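Side-chain contacts in DNA-binding protein HU (Thermotoga maritima, PDB 1B8Z), which wraps and condenses DNA as a histone-like protein, stabilising it against denaturation under extreme environmental conditions: residues Lys4-Arg9 with Leu23-Ile28; Arg9-Lys12 with Lys17-Asp20; Gly39-Val42 with Gly48-Glu51. All coordinates share one frame; numbering follows the deposited sequence.

Interaction 1: Lys4-Arg9 with Leu23-Ile28; sequences KELIDR and LILDTI
Leu-6, Ile-7 and Leu-25, which carry this contact, bring no flat group to it: branched aliphatic ends meet without a ring face or edge. Leu-25 is the residue common to both contacts. Its CG stands anti to the backbone N (chi1 173°), which carries the CD2 methyl across to the helix opposite, where it rests against two consecutive residues. The closer touch is with Ile-7, whose CG1 methylene lies 3.7 Å from Leu-25 CD2, while the terminal CD1 of Ile-7 follows at 4.2 Å from the same methyl. It is thus the longer, ethyl arm of the isoleucine that faces Leu-25. From the other neighbour, Leu-6 CD2 approaches Leu-25 CD2 methyl to methyl at 4.2 Å. All three side chains are buried, and the contact between them is purely apolar.

A flat group with both faces occupied is found within helix 18-37, away from the contact: the peptide carbonyl of Leu-23, one turn before Thr-27. Leu-23 O takes the backbone N of Thr-27 on one face of its plane and the Thr-27 OG1 hydroxyl, at 2.7 Å from Leu-23 O, on the opposite face, so the hydroxyl is satisfied within its own helix. Val-21 and Lys-22 also touch Ile-7, and Leu-6 reaches Thr-31 of the second subunit. The leucine-isoleucine cluster belongs to the apolar interior of an alpha-helical hairpin, the helical half of the HU fold from which the dimer body is assembled.

Interaction 2: Arg9-Lys12 with Lys17-Asp20; sequences RVAK and KKKD
Ala-11 has more surface covered here than any other residue, and its single methyl group meets the first turn of the following helix. There it touches Lys-18, whose CG comes within 3.8 Å of Ala-11 CB, with Lys-18 CA slightly farther at 4.1 Å. The small side chain goes with a close approach of the backbones: the CA atoms of Ala-11 and Lys-18 are 5.4 Å apart. In Lys-18, CG lies beside the backbone N and anti to the carbonyl carbon (chi1 -70°); of the side chain beyond CB, only this CG touches the methyl, and the extended chain after it leads on to Asp-8. Apolar near its root, this lysine ends in a charge, and NZ forms a salt bridge with Asp-8 on the first helix. One side chain therefore packs and pairs at once.

Lys-17 contributes through its main chain, its carbonyl C being 4.4 Å from Ala-11 CB. It occupies the N-cap position of helix 18-37, and its O receives a weak bond from Asp-20 N. Val-21 covers Ala-11 from further along that helix. The contact lies at the turn end of the alpha-helical hairpin formed by helices 3-14 and 18-37, the helical hairpin that opens the HU chain.

Interaction 3: Gly39-Val42 with Gly48-Glu51; sequences GEKV and GSFE
A bend in Lys-41 and the first torsion of Glu-51 bring the two together. The lysine chain kinks at chi3 (-123°), and in the glutamate CG is wedged between the backbone N and the carbonyl carbon (chi1 39°) before the chain extends. The two side chains consequently run alongside each other, pointing the same way, and close a weak salt bridge of 3.4 Å between Lys-41 NZ and Glu-51 OE1. On its way the lysine lays CE over the neighbouring serine, 4.0 Å from Ser-49 CB.

Beneath this charged pair the backbones are joined far more firmly. Val-42 and Phe-50 form an antiparallel hydrogen-bonded pair. Val-42 N gives a nearly straight bond (172°) of 2.8 Å to Phe-50 O, lying in the carbonyl plane of the acceptor. The return bond, from Phe-50 N to Val-42 O, is equally short at 2.8 Å, though its donor is tilted out of the plane. Val-42 O also receives a CA-H...O contact from Ser-49 CA at 3.2 Å, and it sits at the edge of the Phe-50 ring, near the ring plane. The valine and phenylalanine side chains share one face of the sheet, with Val-42 CB 4.3 Å from Phe-50 CB.

That face lies under helix 18-37, where Ala-35 touches Val-42 and Leu-36 touches Phe-50; Gly-39 ends this helix with a Schellman motif. Phe-50 also meets the ring of Phe-79 in its own chain, and packs on Phe-50 of the second subunit, while strand 48-51 continues the antiparallel sheet to strand 78-81.

How the interactions relate
From the N terminus, helix 3-14 opens interactions 1 and 2 in turn, with Arg-9 common to both. The chain then reverses, and interaction 2 is the first to close, across a short connection; interaction 1 closes further along helix 18-37 and so encloses it. The two fasten one helical pair at neighbouring levels and touch directly, Ile-7 CG2 lying 3.8 Å from Lys-18 O. Interaction 3 follows in series: it begins only after the long helix has ended and closes the hairpin of strands 42-44 and 48-51. Its centre is about 20 Å from that of interaction 1. Helix 18-37 links the helical pair to the sheet, and all three contacts border the second subunit.

Interaction 1: Lys4-Arg9 with Leu23-Ile28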
ATOM      1  N   LYS B   4     -10.914  -0.472  -7.132  1.00 15.91           N
ATOM      2  CA  LYS B   4     -11.396   0.611  -8.015  1.00 17.31           C
ATOM      3  C   LYS B   4     -11.764   1.843  -7.218  1.00 17.60           C
ATOM      4  O   LYS B   4     -11.413   2.962  -7.652  1.00 19.27           O
ATOM      5  CB  LYS B   4     -12.605   0.118  -8.825  1.00 23.06           C
ATOM      6  CG  LYS B   4     -13.205   1.273  -9.632  1.00 30.83           C
ATOM      7  CD  LYS B   4     -14.502   0.874 -10.314  1.00 40.94           C
ATOM      8  CE  LYS B   4     -14.963   1.984 -11.255  1.00 46.06           C
ATOM      9  NZ  LYS B   4     -15.456   1.428 -12.547  1.00 49.92           N
ATOM     10  N   GLU B   5     -12.459   1.712  -6.094  1.00 14.82           N
ATOM     11  CA  GLU B   5     -12.853   2.871  -5.313  1.00 15.89           C
ATOM     12  C   GLU B   5     -11.612   3.553  -4.718  1.00 16.84           C
ATOM     13  O   GLU B   5     -11.551   4.779  -4.583  1.00 16.22           O
ATOM     14  CB  GLU B   5     -13.827   2.540  -4.191  1.00 19.12           C
ATOM     15  CG  GLU B   5     -15.152   1.950  -4.631  1.00 28.97           C
ATOM     16  CD  GLU B   5     -15.932   1.405  -3.441  1.00 38.43           C
ATOM     17  OE1 GLU B   5     -15.678   0.256  -3.006  1.00 32.13           O
ATOM     18  OE2 GLU B   5     -16.813   2.164  -2.980  1.00 40.53           O
ATOM     19  N   LEU B   6     -10.646   2.732  -4.284  1.00 14.96           N
ATOM     20  CA  LEU B   6      -9.384   3.295  -3.773  1.00 12.91           C
ATOM     21  C   LEU B   6      -8.734   4.166  -4.836  1.00 14.41           C
ATOM     22  O   LEU B   6      -8.319   5.305  -4.518  1.00 16.29           O
ATOM     23  CB  LEU B   6      -8.462   2.144  -3.323  1.00 13.68           C
ATOM     24  CG  LEU B   6      -7.032   2.535  -2.905  1.00 14.30           C
ATOM     25  CD1 LEU B   6      -7.069   3.450  -1.701  1.00 19.06           C
ATOM     26  CD2 LEU B   6      -6.229   1.262  -2.602  1.00 17.54           C
ATOM     27  N   ILE B   7      -8.613   3.689  -6.061  1.00 15.00           N
ATOM     28  CA  ILE B   7      -8.023   4.464  -7.154  1.00 12.86           C
ATOM     29  C   ILE B   7      -8.817   5.756  -7.354  1.00 14.49           C
ATOM     30  O   ILE B   7      -8.193   6.817  -7.457  1.00 17.48           O
ATOM     31  CB  ILE B   7      -7.944   3.629  -8.434  1.00 14.54           C
ATOM     32  CG1 ILE B   7      -6.879   2.517  -8.268  1.00 18.38           C
ATOM     33  CG2 ILE B   7      -7.585   4.495  -9.646  1.00 18.22           C
ATOM     34  CD1 ILE B   7      -7.042   1.426  -9.311  1.00 21.38           C
ATOM     35  N   ASP B   8     -10.142   5.692  -7.393  1.00 16.27           N
ATOM     36  CA  ASP B   8     -10.914   6.928  -7.629  1.00 17.25           C
ATOM     37  C   ASP B   8     -10.727   7.942  -6.522  1.00 17.36           C
ATOM     38  O   ASP B   8     -10.572   9.155  -6.797  1.00 20.06           O
ATOM     39  CB  ASP B   8     -12.406   6.541  -7.665  1.00 20.11           C
ATOM     40  CG  ASP B   8     -12.793   5.810  -8.929  1.00 26.73           C
ATOM     41  OD1 ASP B   8     -12.020   5.697  -9.892  1.00 33.24           O
ATOM     42  OD2 ASP B   8     -13.958   5.316  -8.932  1.00 34.89           O
ATOM     43  N   ARG B   9     -10.681   7.529  -5.259  1.00 16.23           N
ATOM     44  CA  ARG B   9     -10.521   8.427  -4.131  1.00 16.81           C
ATOM     45  C   ARG B   9      -9.122   9.050  -4.175  1.00 17.80           C
ATOM     46  O   ARG B   9      -8.982  10.250  -3.929  1.00 18.41           O
ATOM     47  CB  ARG B   9     -10.697   7.746  -2.779  1.00 19.04           C
ATOM     48  CG  ARG B   9     -12.113   7.203  -2.571  1.00 25.78           C
ATOM     49  CD  ARG B   9     -12.292   6.772  -1.120  1.00 28.68           C
ATOM     50  NE  ARG B   9     -13.671   6.328  -0.886  1.00 37.32           N
ATOM     51  CZ  ARG B   9     -14.617   7.097  -0.354  1.00 45.85           C
ATOM     52  NH1 ARG B   9     -14.348   8.348   0.004  1.00 45.22           N
ATOM     53  NH2 ARG B   9     -15.842   6.608  -0.176  1.00 44.54           N
ATOM     54  N   LEU B  23      -1.358   2.862 -12.375  1.00 15.17           N
ATOM     55  CA  LEU B  23      -0.003   2.421 -12.688  1.00 16.48           C
ATOM     56  C   LEU B  23       0.900   2.447 -11.443  1.00 13.50           C
ATOM     57  O   LEU B  23       1.536   1.443 -11.119  1.00 15.32           O
ATOM     58  CB  LEU B  23       0.601   3.267 -13.811  1.00 21.42           C
ATOM     59  CG  LEU B  23       2.105   3.086 -14.015  1.00 24.32           C
ATOM     60  CD1 LEU B  23       2.427   1.722 -14.596  1.00 25.40           C
ATOM     61  CD2 LEU B  23       2.697   4.199 -14.875  1.00 29.15           C
ATOM     62  N   ILE B  24       0.759   3.567 -10.712  1.00 14.14           N
ATOM     63  CA  ILE B  24       1.650   3.654  -9.522  1.00 13.58           C
ATOM     64  C   ILE B  24       1.195   2.709  -8.433  1.00 13.69           C
ATOM     65  O   ILE B  24       2.034   2.000  -7.835  1.00 13.63           O
ATOM     66  CB  ILE B  24       1.779   5.109  -9.068  1.00 13.10           C
ATOM     67  CG1 ILE B  24       2.641   5.852 -10.105  1.00 21.02           C
ATOM     68  CG2 ILE B  24       2.447   5.171  -7.703  1.00 14.44           C
ATOM     69  CD1 ILE B  24       2.561   7.350 -10.033  1.00 26.05           C
ATOM     70  N   LEU B  25      -0.114   2.543  -8.208  1.00 12.81           N
ATOM     71  CA  LEU B  25      -0.574   1.586  -7.208  1.00 11.35           C
ATOM     72  C   LEU B  25      -0.162   0.172  -7.565  1.00 12.61           C
ATOM     73  O   LEU B  25       0.379  -0.554  -6.733  1.00 12.62           O
ATOM     74  CB  LEU B  25      -2.106   1.674  -7.106  1.00 11.46           C
ATOM     75  CG  LEU B  25      -2.749   0.621  -6.217  1.00 13.57           C
ATOM     76  CD1 LEU B  25      -2.300   0.697  -4.773  1.00 17.44           C
ATOM     77  CD2 LEU B  25      -4.281   0.687  -6.293  1.00 19.12           C
ATOM     78  N   ASP B  26      -0.371  -0.204  -8.848  1.00 12.82           N
ATOM     79  CA  ASP B  26       0.016  -1.579  -9.233  1.00 13.46           C
ATOM     80  C   ASP B  26       1.535  -1.763  -9.079  1.00 12.63           C
ATOM     81  O   ASP B  26       1.917  -2.879  -8.653  1.00 15.20           O
ATOM     82  CB  ASP B  26      -0.404  -1.813 -10.677  1.00 15.65           C
ATOM     83  CG  ASP B  26      -1.890  -2.104 -10.819  1.00 19.00           C
ATOM     84  OD1 ASP B  26      -2.570  -2.361  -9.817  1.00 22.35           O
ATOM     85  OD2 ASP B  26      -2.342  -2.108 -11.987  1.00 24.18           O
ATOM     86  N   THR B  27       2.312  -0.758  -9.397  1.00 13.76           N
ATOM     87  CA  THR B  27       3.780  -0.892  -9.272  1.00 12.99           C
ATOM     88  C   THR B  27       4.203  -0.972  -7.809  1.00 14.43           C
ATOM     89  O   THR B  27       5.083  -1.772  -7.461  1.00 14.48           O
ATOM     90  CB  THR B  27       4.449   0.264  -9.999  1.00 15.72           C
ATOM     91  OG1 THR B  27       3.985   0.264 -11.371  1.00 17.01           O
ATOM     92  CG2 THR B  27       5.960   0.046 -10.026  1.00 16.93           C
ATOM     93  N   ILE B  28       3.541  -0.209  -6.928  1.00 12.53           N
ATOM     94  CA  ILE B  28       3.780  -0.361  -5.503  1.00 11.53           C
ATOM     95  C   ILE B  28       3.460  -1.787  -5.057  1.00 14.11           C
ATOM     96  O   ILE B  28       4.266  -2.419  -4.368  1.00 14.63           O
ATOM     97  CB  ILE B  28       2.909   0.637  -4.688  1.00 11.67           C
ATOM     98  CG1 ILE B  28       3.430   2.048  -4.922  1.00 13.88           C
ATOM     99  CG2 ILE B  28       2.948   0.261  -3.198  1.00 15.02           C
ATOM    100  CD1 ILE B  28       2.364   3.080  -4.516  1.00 15.77           C
TER

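Interaction 2: Arg9-Lys12 with Lys17-Asp20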
ATOM      1  N   ARG B   9     -10.681   7.529  -5.259  1.00 16.23           N
ATOM      2  CA  ARG B   9     -10.521   8.427  -4.131  1.00 16.81           C
ATOM      3  C   ARG B   9      -9.122   9.050  -4.175  1.00 17.80           C
ATOM      4  O   ARG B   9      -8.982  10.250  -3.929  1.00 18.41           O
ATOM      5  CB  ARG B   9     -10.697   7.746  -2.779  1.00 19.04           C
ATOM      6  CG  ARG B   9     -12.113   7.203  -2.571  1.00 25.78           C
ATOM      7  CD  ARG B   9     -12.292   6.772  -1.120  1.00 28.68           C
ATOM      8  NE  ARG B   9     -13.671   6.328  -0.886  1.00 37.32           N
ATOM      9  CZ  ARG B   9     -14.617   7.097  -0.354  1.00 45.85           C
ATOM     10  NH1 ARG B   9     -14.348   8.348   0.004  1.00 45.22           N
ATOM     11  NH2 ARG B   9     -15.842   6.608  -0.176  1.00 44.54           N
ATOM     12  N   VAL B  10      -8.117   8.204  -4.439  1.00 14.14           N
ATOM     13  CA  VAL B  10      -6.764   8.780  -4.479  1.00 14.15           C
ATOM     14  C   VAL B  10      -6.616   9.731  -5.639  1.00 16.64           C
ATOM     15  O   VAL B  10      -5.958  10.791  -5.495  1.00 17.60           O
ATOM     16  CB  VAL B  10      -5.744   7.605  -4.562  1.00 13.54           C
ATOM     17  CG1 VAL B  10      -4.341   8.116  -4.906  1.00 13.69           C
ATOM     18  CG2 VAL B  10      -5.782   6.846  -3.258  1.00 16.24           C
ATOM     19  N   ALA B  11      -7.142   9.436  -6.816  1.00 15.55           N
ATOM     20  CA  ALA B  11      -7.022  10.311  -7.985  1.00 18.03           C
ATOM     21  C   ALA B  11      -7.687  11.657  -7.665  1.00 20.00           C
ATOM     22  O   ALA B  11      -7.091  12.683  -8.028  1.00 19.20           O
ATOM     23  CB  ALA B  11      -7.728   9.684  -9.180  1.00 17.27           C
ATOM     24  N   LYS B  12      -8.797  11.642  -6.944  1.00 18.71           N
ATOM     25  CA  LYS B  12      -9.455  12.935  -6.644  1.00 20.60           C
ATOM     26  C   LYS B  12      -8.630  13.745  -5.670  1.00 21.60           C
ATOM     27  O   LYS B  12      -8.351  14.960  -5.874  1.00 22.65           O
ATOM     28  CB  LYS B  12     -10.867  12.697  -6.081  1.00 20.09           C
ATOM     29  CG  LYS B  12     -11.573  14.024  -5.753  1.00 31.28           C
ATOM     30  CD  LYS B  12     -12.859  13.804  -4.974  1.00 39.23           C
ATOM     31  CE  LYS B  12     -13.544  15.135  -4.671  1.00 43.43           C
ATOM     32  NZ  LYS B  12     -15.018  14.962  -4.528  1.00 50.64           N
ATOM     33  N   LYS B  17      -4.577  11.764 -12.715  1.00 20.68           N
ATOM     34  CA  LYS B  17      -5.398  10.973 -13.634  1.00 20.79           C
ATOM     35  C   LYS B  17      -5.569   9.574 -13.048  1.00 21.62           C
ATOM     36  O   LYS B  17      -4.579   9.045 -12.535  1.00 20.92           O
ATOM     37  CB  LYS B  17      -4.704  10.881 -14.994  1.00 28.75           C
ATOM     38  CG  LYS B  17      -4.509  12.257 -15.636  1.00 32.01           C
ATOM     39  CD  LYS B  17      -3.691  12.099 -16.908  1.00 36.40           C
ATOM     40  CE  LYS B  17      -3.682  13.390 -17.712  1.00 40.73           C
ATOM     41  NZ  LYS B  17      -2.423  13.483 -18.513  1.00 38.61           N
ATOM     42  N   LYS B  18      -6.746   8.973 -13.158  1.00 21.67           N
ATOM     43  CA  LYS B  18      -6.905   7.603 -12.659  1.00 22.82           C
ATOM     44  C   LYS B  18      -5.917   6.638 -13.266  1.00 23.54           C
ATOM     45  O   LYS B  18      -5.446   5.719 -12.552  1.00 21.63           O
ATOM     46  CB  LYS B  18      -8.338   7.105 -12.923  1.00 24.90           C
ATOM     47  CG  LYS B  18      -9.344   7.827 -12.056  1.00 24.85           C
ATOM     48  CD  LYS B  18     -10.768   7.417 -12.419  1.00 32.60           C
ATOM     49  CE  LYS B  18     -11.756   8.246 -11.608  1.00 39.77           C
ATOM     50  NZ  LYS B  18     -13.102   7.600 -11.578  1.00 44.30           N
ATOM     51  N   LYS B  19      -5.544   6.738 -14.538  1.00 22.82           N
ATOM     52  CA  LYS B  19      -4.614   5.823 -15.155  1.00 22.58           C
ATOM     53  C   LYS B  19      -3.229   5.902 -14.513  1.00 21.27           C
ATOM     54  O   LYS B  19      -2.584   4.863 -14.395  1.00 21.51           O
ATOM     55  CB  LYS B  19      -4.516   6.027 -16.669  1.00 30.05           C
ATOM     56  CG  LYS B  19      -3.909   7.350 -17.086  1.00 37.07           C
ATOM     57  CD  LYS B  19      -3.807   7.482 -18.601  1.00 41.89           C
ATOM     58  CE  LYS B  19      -3.355   8.886 -18.986  1.00 45.37           C
ATOM     59  NZ  LYS B  19      -3.727   9.246 -20.382  1.00 48.59           N
ATOM     60  N   ASP B  20      -2.813   7.089 -14.064  1.00 19.89           N
ATOM     61  CA  ASP B  20      -1.498   7.219 -13.439  1.00 20.26           C
ATOM     62  C   ASP B  20      -1.538   6.646 -12.020  1.00 18.60           C
ATOM     63  O   ASP B  20      -0.578   6.001 -11.606  1.00 18.02           O
ATOM     64  CB  ASP B  20      -1.063   8.685 -13.398  1.00 23.90           C
ATOM     65  CG  ASP B  20      -0.808   9.195 -14.815  1.00 28.93           C
ATOM     66  OD1 ASP B  20      -0.456   8.389 -15.692  1.00 33.71           O
ATOM     67  OD2 ASP B  20      -0.938  10.415 -15.013  1.00 33.06           O
TER

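Interaction 3: Gly39-Val42 with Gly48-Glu51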
ATOM      1  N   GLY B  39      12.168 -12.638   0.660  1.00 24.31           N
ATOM      2  CA  GLY B  39      12.282 -12.616   2.091  1.00 26.22           C
ATOM      3  C   GLY B  39      12.646 -11.279   2.711  1.00 28.96           C
ATOM      4  O   GLY B  39      12.968 -11.216   3.910  1.00 31.06           O
ATOM      5  N   GLU B  40      12.551 -10.185   1.960  1.00 23.63           N
ATOM      6  CA  GLU B  40      12.894  -8.872   2.478  1.00 22.33           C
ATOM      7  C   GLU B  40      11.704  -8.284   3.245  1.00 24.09           C
ATOM      8  O   GLU B  40      10.555  -8.715   3.054  1.00 28.27           O
ATOM      9  CB  GLU B  40      13.322  -7.906   1.368  1.00 22.70           C
ATOM     10  CG  GLU B  40      14.439  -8.480   0.515  1.00 28.86           C
ATOM     11  CD  GLU B  40      14.956  -7.562  -0.565  1.00 40.23           C
ATOM     12  OE1 GLU B  40      14.279  -6.566  -0.882  1.00 38.20           O
ATOM     13  OE2 GLU B  40      16.058  -7.867  -1.089  1.00 42.02           O
ATOM     14  N   LYS B  41      11.992  -7.326   4.106  1.00 21.80           N
ATOM     15  CA  LYS B  41      10.906  -6.654   4.837  1.00 23.17           C
ATOM     16  C   LYS B  41      10.633  -5.340   4.118  1.00 23.32           C
ATOM     17  O   LYS B  41      11.495  -4.808   3.405  1.00 22.01           O
ATOM     18  CB  LYS B  41      11.384  -6.493   6.269  1.00 31.47           C
ATOM     19  CG  LYS B  41      10.974  -5.292   7.070  1.00 38.74           C
ATOM     20  CD  LYS B  41      11.625  -5.346   8.451  1.00 39.96           C
ATOM     21  CE  LYS B  41      10.549  -5.303   9.528  1.00 42.78           C
ATOM     22  NZ  LYS B  41      11.076  -5.757  10.849  1.00 47.84           N
ATOM     23  N   VAL B  42       9.381  -4.890   4.177  1.00 20.29           N
ATOM     24  CA  VAL B  42       9.026  -3.598   3.575  1.00 19.01           C
ATOM     25  C   VAL B  42       8.488  -2.773   4.737  1.00 19.54           C
ATOM     26  O   VAL B  42       7.350  -2.975   5.185  1.00 21.33           O
ATOM     27  CB  VAL B  42       8.039  -3.626   2.402  1.00 18.12           C
ATOM     28  CG1 VAL B  42       7.760  -2.217   1.919  1.00 20.86           C
ATOM     29  CG2 VAL B  42       8.620  -4.512   1.297  1.00 21.26           C
ATOM     30  N   GLY B  48       3.346   0.869   8.730  1.00 18.50           N
ATOM     31  CA  GLY B  48       3.568  -0.466   9.239  1.00 19.04           C
ATOM     32  C   GLY B  48       4.589  -1.209   8.396  1.00 19.00           C
ATOM     33  O   GLY B  48       5.148  -0.610   7.481  1.00 22.26           O
ATOM     34  N   SER B  49       4.826  -2.468   8.739  1.00 19.65           N
ATOM     35  CA  SER B  49       5.795  -3.240   8.000  1.00 18.86           C
ATOM     36  C   SER B  49       5.194  -4.523   7.465  1.00 21.41           C
ATOM     37  O   SER B  49       4.340  -5.150   8.107  1.00 21.77           O
ATOM     38  CB  SER B  49       6.994  -3.556   8.914  1.00 24.36           C
ATOM     39  OG  SER B  49       6.496  -4.228  10.057  1.00 33.72           O
ATOM     40  N   PHE B  50       5.598  -4.880   6.260  1.00 19.00           N
ATOM     41  CA  PHE B  50       5.203  -6.144   5.655  1.00 21.12           C
ATOM     42  C   PHE B  50       6.428  -7.059   5.742  1.00 24.20           C
ATOM     43  O   PHE B  50       7.542  -6.632   5.444  1.00 23.38           O
ATOM     44  CB  PHE B  50       4.878  -5.977   4.173  1.00 18.78           C
ATOM     45  CG  PHE B  50       3.651  -5.133   3.929  1.00 19.32           C
ATOM     46  CD1 PHE B  50       3.745  -3.768   3.789  1.00 21.44           C
ATOM     47  CD2 PHE B  50       2.416  -5.767   3.892  1.00 24.92           C
ATOM     48  CE1 PHE B  50       2.606  -3.009   3.569  1.00 25.06           C
ATOM     49  CE2 PHE B  50       1.271  -5.011   3.674  1.00 22.41           C
ATOM     50  CZ  PHE B  50       1.376  -3.652   3.524  1.00 22.72           C
ATOM     51  N   GLU B  51       6.204  -8.282   6.211  1.00 23.49           N
ATOM     52  CA  GLU B  51       7.337  -9.207   6.325  1.00 26.75           C
ATOM     53  C   GLU B  51       6.819 -10.622   6.104  1.00 28.70           C
ATOM     54  O   GLU B  51       5.609 -10.847   5.975  1.00 27.68           O
ATOM     55  CB  GLU B  51       8.010  -9.063   7.683  1.00 35.33           C
ATOM     56  CG  GLU B  51       7.068  -8.857   8.856  1.00 46.75           C
ATOM     57  CD  GLU B  51       7.821  -8.921  10.182  1.00 53.92           C
ATOM     58  OE1 GLU B  51       8.971  -8.343  10.297  1.00 60.68           O
ATOM     59  OE2 GLU B  51       7.316  -9.560  11.177  1.00 59.40           O
TER